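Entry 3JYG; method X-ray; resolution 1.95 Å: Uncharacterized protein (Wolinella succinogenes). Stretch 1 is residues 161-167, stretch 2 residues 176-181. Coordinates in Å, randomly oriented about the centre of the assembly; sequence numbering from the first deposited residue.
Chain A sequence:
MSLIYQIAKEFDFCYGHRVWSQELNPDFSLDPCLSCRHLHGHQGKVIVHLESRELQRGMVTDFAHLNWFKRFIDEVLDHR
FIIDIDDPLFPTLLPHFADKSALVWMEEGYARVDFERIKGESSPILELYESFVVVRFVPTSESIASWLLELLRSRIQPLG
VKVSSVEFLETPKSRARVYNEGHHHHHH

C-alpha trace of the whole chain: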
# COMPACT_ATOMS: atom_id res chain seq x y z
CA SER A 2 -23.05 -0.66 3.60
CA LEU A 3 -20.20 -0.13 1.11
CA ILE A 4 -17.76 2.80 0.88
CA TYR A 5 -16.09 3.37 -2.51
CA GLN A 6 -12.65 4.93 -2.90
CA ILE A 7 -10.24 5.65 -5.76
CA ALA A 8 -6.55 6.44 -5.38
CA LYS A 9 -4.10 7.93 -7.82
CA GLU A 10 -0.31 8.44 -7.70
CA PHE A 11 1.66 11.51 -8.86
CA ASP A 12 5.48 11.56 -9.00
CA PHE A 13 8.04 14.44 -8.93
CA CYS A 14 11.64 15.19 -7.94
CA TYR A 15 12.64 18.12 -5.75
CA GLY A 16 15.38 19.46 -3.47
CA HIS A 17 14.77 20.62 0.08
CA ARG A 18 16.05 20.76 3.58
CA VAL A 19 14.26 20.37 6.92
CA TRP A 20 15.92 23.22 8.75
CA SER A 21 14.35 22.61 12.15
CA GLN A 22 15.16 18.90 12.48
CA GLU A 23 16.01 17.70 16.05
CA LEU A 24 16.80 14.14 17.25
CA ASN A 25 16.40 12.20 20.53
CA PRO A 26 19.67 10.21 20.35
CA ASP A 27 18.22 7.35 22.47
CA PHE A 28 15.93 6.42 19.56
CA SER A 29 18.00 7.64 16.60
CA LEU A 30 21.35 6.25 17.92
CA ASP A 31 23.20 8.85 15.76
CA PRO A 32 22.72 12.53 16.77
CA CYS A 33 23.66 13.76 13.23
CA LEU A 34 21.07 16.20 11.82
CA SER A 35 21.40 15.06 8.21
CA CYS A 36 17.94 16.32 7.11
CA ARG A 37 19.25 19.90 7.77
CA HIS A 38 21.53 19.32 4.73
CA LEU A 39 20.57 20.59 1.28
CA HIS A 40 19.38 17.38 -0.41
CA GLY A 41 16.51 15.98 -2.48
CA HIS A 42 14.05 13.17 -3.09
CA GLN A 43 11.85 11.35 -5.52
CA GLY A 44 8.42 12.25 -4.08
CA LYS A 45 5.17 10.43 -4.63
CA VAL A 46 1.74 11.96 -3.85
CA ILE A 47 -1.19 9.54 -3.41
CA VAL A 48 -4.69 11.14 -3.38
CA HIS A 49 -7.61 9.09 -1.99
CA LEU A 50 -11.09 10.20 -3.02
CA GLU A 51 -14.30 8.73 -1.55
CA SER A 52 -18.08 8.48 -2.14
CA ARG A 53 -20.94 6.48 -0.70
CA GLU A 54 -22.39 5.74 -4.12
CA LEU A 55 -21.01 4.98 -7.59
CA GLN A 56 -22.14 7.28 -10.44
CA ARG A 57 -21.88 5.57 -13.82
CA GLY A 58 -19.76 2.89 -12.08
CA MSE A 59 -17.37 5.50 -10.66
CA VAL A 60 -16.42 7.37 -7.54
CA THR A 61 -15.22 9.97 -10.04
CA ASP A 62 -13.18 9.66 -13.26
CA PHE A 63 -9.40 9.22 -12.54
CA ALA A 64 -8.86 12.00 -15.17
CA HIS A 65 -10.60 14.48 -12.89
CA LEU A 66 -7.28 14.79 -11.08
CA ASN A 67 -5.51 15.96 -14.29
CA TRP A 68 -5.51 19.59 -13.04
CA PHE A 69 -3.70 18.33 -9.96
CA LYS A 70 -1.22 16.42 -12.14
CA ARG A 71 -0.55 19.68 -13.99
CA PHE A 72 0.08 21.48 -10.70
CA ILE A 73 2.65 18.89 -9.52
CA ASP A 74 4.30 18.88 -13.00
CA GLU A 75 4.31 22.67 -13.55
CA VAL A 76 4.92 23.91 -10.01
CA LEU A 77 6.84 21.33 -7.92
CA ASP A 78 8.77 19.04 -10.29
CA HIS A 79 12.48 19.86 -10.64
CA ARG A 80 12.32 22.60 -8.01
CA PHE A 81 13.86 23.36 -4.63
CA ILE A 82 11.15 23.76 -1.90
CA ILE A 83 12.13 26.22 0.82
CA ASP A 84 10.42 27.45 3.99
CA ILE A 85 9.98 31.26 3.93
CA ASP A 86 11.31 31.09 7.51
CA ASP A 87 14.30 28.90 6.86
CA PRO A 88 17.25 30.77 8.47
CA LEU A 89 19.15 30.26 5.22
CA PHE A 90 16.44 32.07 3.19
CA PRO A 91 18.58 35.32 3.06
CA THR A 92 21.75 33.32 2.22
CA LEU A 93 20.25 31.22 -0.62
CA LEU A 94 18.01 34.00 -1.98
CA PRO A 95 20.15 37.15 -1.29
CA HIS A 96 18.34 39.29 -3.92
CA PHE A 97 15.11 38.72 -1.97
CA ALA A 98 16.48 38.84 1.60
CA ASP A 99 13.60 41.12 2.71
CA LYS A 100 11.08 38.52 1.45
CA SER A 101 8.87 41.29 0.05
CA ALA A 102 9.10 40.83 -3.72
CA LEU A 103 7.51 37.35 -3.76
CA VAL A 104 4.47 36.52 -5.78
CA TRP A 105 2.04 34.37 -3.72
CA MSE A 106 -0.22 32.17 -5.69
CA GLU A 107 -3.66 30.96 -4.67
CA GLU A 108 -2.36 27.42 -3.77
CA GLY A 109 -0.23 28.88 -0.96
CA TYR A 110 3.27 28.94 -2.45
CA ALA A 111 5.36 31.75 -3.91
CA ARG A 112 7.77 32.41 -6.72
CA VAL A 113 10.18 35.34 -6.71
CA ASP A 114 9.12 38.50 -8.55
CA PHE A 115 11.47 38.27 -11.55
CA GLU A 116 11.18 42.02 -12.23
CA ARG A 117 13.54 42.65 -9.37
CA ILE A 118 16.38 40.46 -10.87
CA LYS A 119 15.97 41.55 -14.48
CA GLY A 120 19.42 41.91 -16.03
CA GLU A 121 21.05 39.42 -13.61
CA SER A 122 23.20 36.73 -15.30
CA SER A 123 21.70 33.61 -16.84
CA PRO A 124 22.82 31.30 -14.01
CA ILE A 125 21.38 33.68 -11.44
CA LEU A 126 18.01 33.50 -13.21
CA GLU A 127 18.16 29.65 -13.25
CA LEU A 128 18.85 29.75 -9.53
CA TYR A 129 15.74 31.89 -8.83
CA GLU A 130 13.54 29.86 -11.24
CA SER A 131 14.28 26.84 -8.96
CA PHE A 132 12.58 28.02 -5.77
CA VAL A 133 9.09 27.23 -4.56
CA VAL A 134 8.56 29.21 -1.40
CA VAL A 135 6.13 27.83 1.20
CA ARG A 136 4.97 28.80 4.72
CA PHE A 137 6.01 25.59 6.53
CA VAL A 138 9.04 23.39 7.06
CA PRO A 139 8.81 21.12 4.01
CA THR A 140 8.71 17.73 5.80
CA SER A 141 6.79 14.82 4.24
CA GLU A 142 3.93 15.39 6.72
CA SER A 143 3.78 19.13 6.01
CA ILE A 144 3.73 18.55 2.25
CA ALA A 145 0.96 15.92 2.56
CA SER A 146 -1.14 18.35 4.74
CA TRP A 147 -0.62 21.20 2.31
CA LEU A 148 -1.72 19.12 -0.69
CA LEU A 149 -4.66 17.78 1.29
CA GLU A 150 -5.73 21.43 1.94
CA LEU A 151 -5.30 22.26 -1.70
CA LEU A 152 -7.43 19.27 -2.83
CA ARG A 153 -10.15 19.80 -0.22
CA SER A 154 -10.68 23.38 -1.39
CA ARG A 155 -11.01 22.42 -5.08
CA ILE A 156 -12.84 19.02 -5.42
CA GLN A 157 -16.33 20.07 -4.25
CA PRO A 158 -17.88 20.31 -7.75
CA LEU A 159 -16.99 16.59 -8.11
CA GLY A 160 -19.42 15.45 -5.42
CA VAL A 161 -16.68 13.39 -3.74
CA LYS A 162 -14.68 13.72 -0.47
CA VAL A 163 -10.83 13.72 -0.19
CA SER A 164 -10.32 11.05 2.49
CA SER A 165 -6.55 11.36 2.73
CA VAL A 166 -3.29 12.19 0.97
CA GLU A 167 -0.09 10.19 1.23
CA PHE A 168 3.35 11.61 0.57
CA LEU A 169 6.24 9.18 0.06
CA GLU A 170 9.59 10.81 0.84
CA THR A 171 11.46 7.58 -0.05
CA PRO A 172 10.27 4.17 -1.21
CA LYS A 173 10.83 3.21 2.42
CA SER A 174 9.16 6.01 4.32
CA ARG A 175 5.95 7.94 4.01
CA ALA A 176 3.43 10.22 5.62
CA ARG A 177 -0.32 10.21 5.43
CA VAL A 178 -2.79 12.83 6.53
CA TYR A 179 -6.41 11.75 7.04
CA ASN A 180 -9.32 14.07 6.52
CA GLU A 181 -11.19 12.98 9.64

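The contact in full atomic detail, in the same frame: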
# COMPACT_ATOMS: atom_id res chain seq x y z
N VAL A 161 -17.41 14.42 -4.49
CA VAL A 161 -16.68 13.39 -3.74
C VAL A 161 -15.89 14.04 -2.59
O VAL A 161 -15.63 15.24 -2.63
CB VAL A 161 -15.72 12.55 -4.66
CG1 VAL A 161 -16.47 11.93 -5.83
CG2 VAL A 161 -14.58 13.40 -5.16
N LYS A 162 -15.54 13.26 -1.57
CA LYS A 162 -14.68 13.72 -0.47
C LYS A 162 -13.19 13.37 -0.74
O LYS A 162 -12.91 12.37 -1.36
CB LYS A 162 -15.14 13.00 0.80
CG LYS A 162 -14.23 13.15 2.04
CD LYS A 162 -14.63 12.08 3.09
CE LYS A 162 -13.62 11.98 4.25
NZ LYS A 162 -13.33 13.26 4.96
N VAL A 163 -12.24 14.19 -0.28
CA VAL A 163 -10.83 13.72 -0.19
C VAL A 163 -10.62 13.05 1.17
O VAL A 163 -10.62 13.73 2.17
CB VAL A 163 -9.82 14.89 -0.25
CG1 VAL A 163 -8.38 14.35 -0.38
CG2 VAL A 163 -10.12 15.81 -1.40
N SER A 164 -10.39 11.74 1.21
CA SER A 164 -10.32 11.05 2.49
C SER A 164 -8.94 11.11 3.12
O SER A 164 -8.79 11.21 4.37
CB SER A 164 -10.82 9.62 2.38
OG SER A 164 -9.98 8.95 1.50
N SER A 165 -7.92 11.05 2.28
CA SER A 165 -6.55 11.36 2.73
C SER A 165 -5.58 11.60 1.57
O SER A 165 -5.90 11.36 0.40
CB SER A 165 -6.01 10.23 3.61
OG SER A 165 -5.84 9.03 2.81
N VAL A 166 -4.39 12.06 1.92
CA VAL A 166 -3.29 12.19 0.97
C VAL A 166 -2.06 11.55 1.58
O VAL A 166 -1.79 11.73 2.76
CB VAL A 166 -2.99 13.66 0.76
CG1 VAL A 166 -1.67 13.87 -0.01
CG2 VAL A 166 -4.14 14.32 0.05
N GLU A 167 -1.35 10.76 0.79
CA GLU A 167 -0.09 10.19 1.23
C GLU A 167 1.04 10.93 0.51
O GLU A 167 0.92 11.31 -0.67
CB GLU A 167 0.03 8.70 0.88
CG GLU A 167 -1.06 7.82 1.50
CD GLU A 167 -0.87 6.35 1.13
OE1 GLU A 167 -1.74 5.81 0.40
OE2 GLU A 167 0.18 5.77 1.52
N ALA A 176 4.35 9.54 4.76
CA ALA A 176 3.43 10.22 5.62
C ALA A 176 2.05 10.10 5.02
O ALA A 176 1.88 9.89 3.81
CB ALA A 176 3.80 11.67 5.75
N ARG A 177 1.05 10.24 5.87
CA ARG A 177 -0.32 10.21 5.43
C ARG A 177 -1.04 11.20 6.36
O ARG A 177 -0.72 11.32 7.58
CB ARG A 177 -0.86 8.80 5.56
CG ARG A 177 -2.21 8.54 4.80
CD ARG A 177 -2.49 7.06 4.59
NE ARG A 177 -3.69 6.91 3.79
CZ ARG A 177 -4.14 5.78 3.26
NH1 ARG A 177 -3.44 4.65 3.37
NH2 ARG A 177 -5.27 5.81 2.57
N VAL A 178 -1.92 11.98 5.75
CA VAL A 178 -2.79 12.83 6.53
C VAL A 178 -4.25 12.49 6.16
O VAL A 178 -4.61 12.49 4.98
CB VAL A 178 -2.47 14.32 6.32
CG1 VAL A 178 -3.46 15.19 7.12
CG2 VAL A 178 -0.99 14.66 6.72
N TYR A 179 -5.05 12.19 7.18
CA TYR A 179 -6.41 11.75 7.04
C TYR A 179 -7.35 12.91 7.31
O TYR A 179 -7.24 13.59 8.33
CB TYR A 179 -6.71 10.63 8.05
CG TYR A 179 -6.20 9.30 7.62
CD1 TYR A 179 -6.90 8.53 6.67
CD2 TYR A 179 -5.03 8.78 8.16
CE1 TYR A 179 -6.40 7.27 6.27
CE2 TYR A 179 -4.56 7.54 7.75
CZ TYR A 179 -5.23 6.81 6.82
OH TYR A 179 -4.73 5.60 6.47
N ASN A 180 -8.27 13.10 6.38
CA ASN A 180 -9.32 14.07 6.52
C ASN A 180 -10.43 13.38 7.30
O ASN A 180 -11.38 12.81 6.71
CB ASN A 180 -9.80 14.53 5.15
CG ASN A 180 -10.91 15.53 5.24
OD1 ASN A 180 -11.19 16.04 6.31
ND2 ASN A 180 -11.57 15.79 4.12
N GLU A 181 -10.25 13.43 8.61
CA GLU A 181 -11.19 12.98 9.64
C GLU A 181 -10.51 12.09 10.67
O GLU A 181 -10.41 12.48 11.82
CB GLU A 181 -12.44 12.33 9.09
CG GLU A 181 -13.61 13.30 9.04
CD GLU A 181 -14.94 12.59 9.24
OE1 GLU A 181 -14.91 11.37 9.59
OE2 GLU A 181 -16.01 13.23 9.05
O HOH W 1 -10.49 9.77 6.28

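The two stretches are neighbouring antiparallel strands of one sheet, joined by a short backbone ladder and extended at one end by side-chain hydrogen bonds from Lys-162 and Asn-180. The strand axes of 162-167 and 176-180 approach to 4.5 Å, and their N-to-C directions differ by 166°, close to ideal antiparallel. Together the stretches bury 471 Å², both sides summed.

The register follows from the central pair, Val-166 and Val-178, which bond reciprocally: Val-166 N donates to Val-178 O at 3.1 Å, and Val-178 N donates to Val-166 O at 3.0 Å, with N-H...O angles of 158° and 168°. This is the hydrogen-bonded pair of an antiparallel ladder, Val-166 CA to Val-178 CA being 5.6 Å. The flanking non-hydrogen-bonded pairs draw closer, as expected: CA to CA is 4.3 Å for Ser-165 and Tyr-179 and 4.2 Å for Glu-167 and Arg-177. At the Glu-167/Arg-177 pair both CA-H groups face carbonyls of the other strand: Arg-177 CA to Val-166 O at 3.4 Å and Glu-167 CA to Ala-176 O at 3.3 Å. Beyond Ser-165, Asn-180 N donates to Ser-164 O at 2.8 Å.

Alternation along the strands places Val-166 and Val-178 on one face of the sheet, both buried, and Ser-165, Glu-167, Arg-177 and Tyr-179 on the other. On this polar face, the extended Arg-177 side chain (chi1 to chi3 all t) brings its NE to Ser-165 OG, a hydrogen bond of 3.2 Å and 159° with the hydroxyl oxygen near the guanidinium plane. Glu-167 CG lies over one face of the guanidinium, 3.6 Å from Arg-177 NE, and comes within 3.5 Å of Arg-177 CD. The accompanying salt bridge, Glu-167 OE1 to Arg-177 NH1, is long at 3.6 Å; because the oxygen sits well out of the guanidinium plane, the attraction is one of charge, with no N-H directed at it. The small Ser-165 side chain also packs against Tyr-179, CB to CD1 being 3.6 Å.

At the other end, Asn-180 takes over where the ladder stops. Its CA-to-CB bond points toward the first strand, and with chi1 in t Asn-180 ND2 donates to Val-163 O at 3.0 Å and 152°. Lys-162 reaches back with chi1 to chi3 in t and chi4 in p, so that NZ donates to Asn-180 O at 2.7 Å. Lys-162 NZ also lies 3.2 Å from Asn-180 ND2, but both are donors and do not bond. A water adds a bridge, donating to Ser-164 O at 2.9 Å and to Asn-180 O at 3.2 Å.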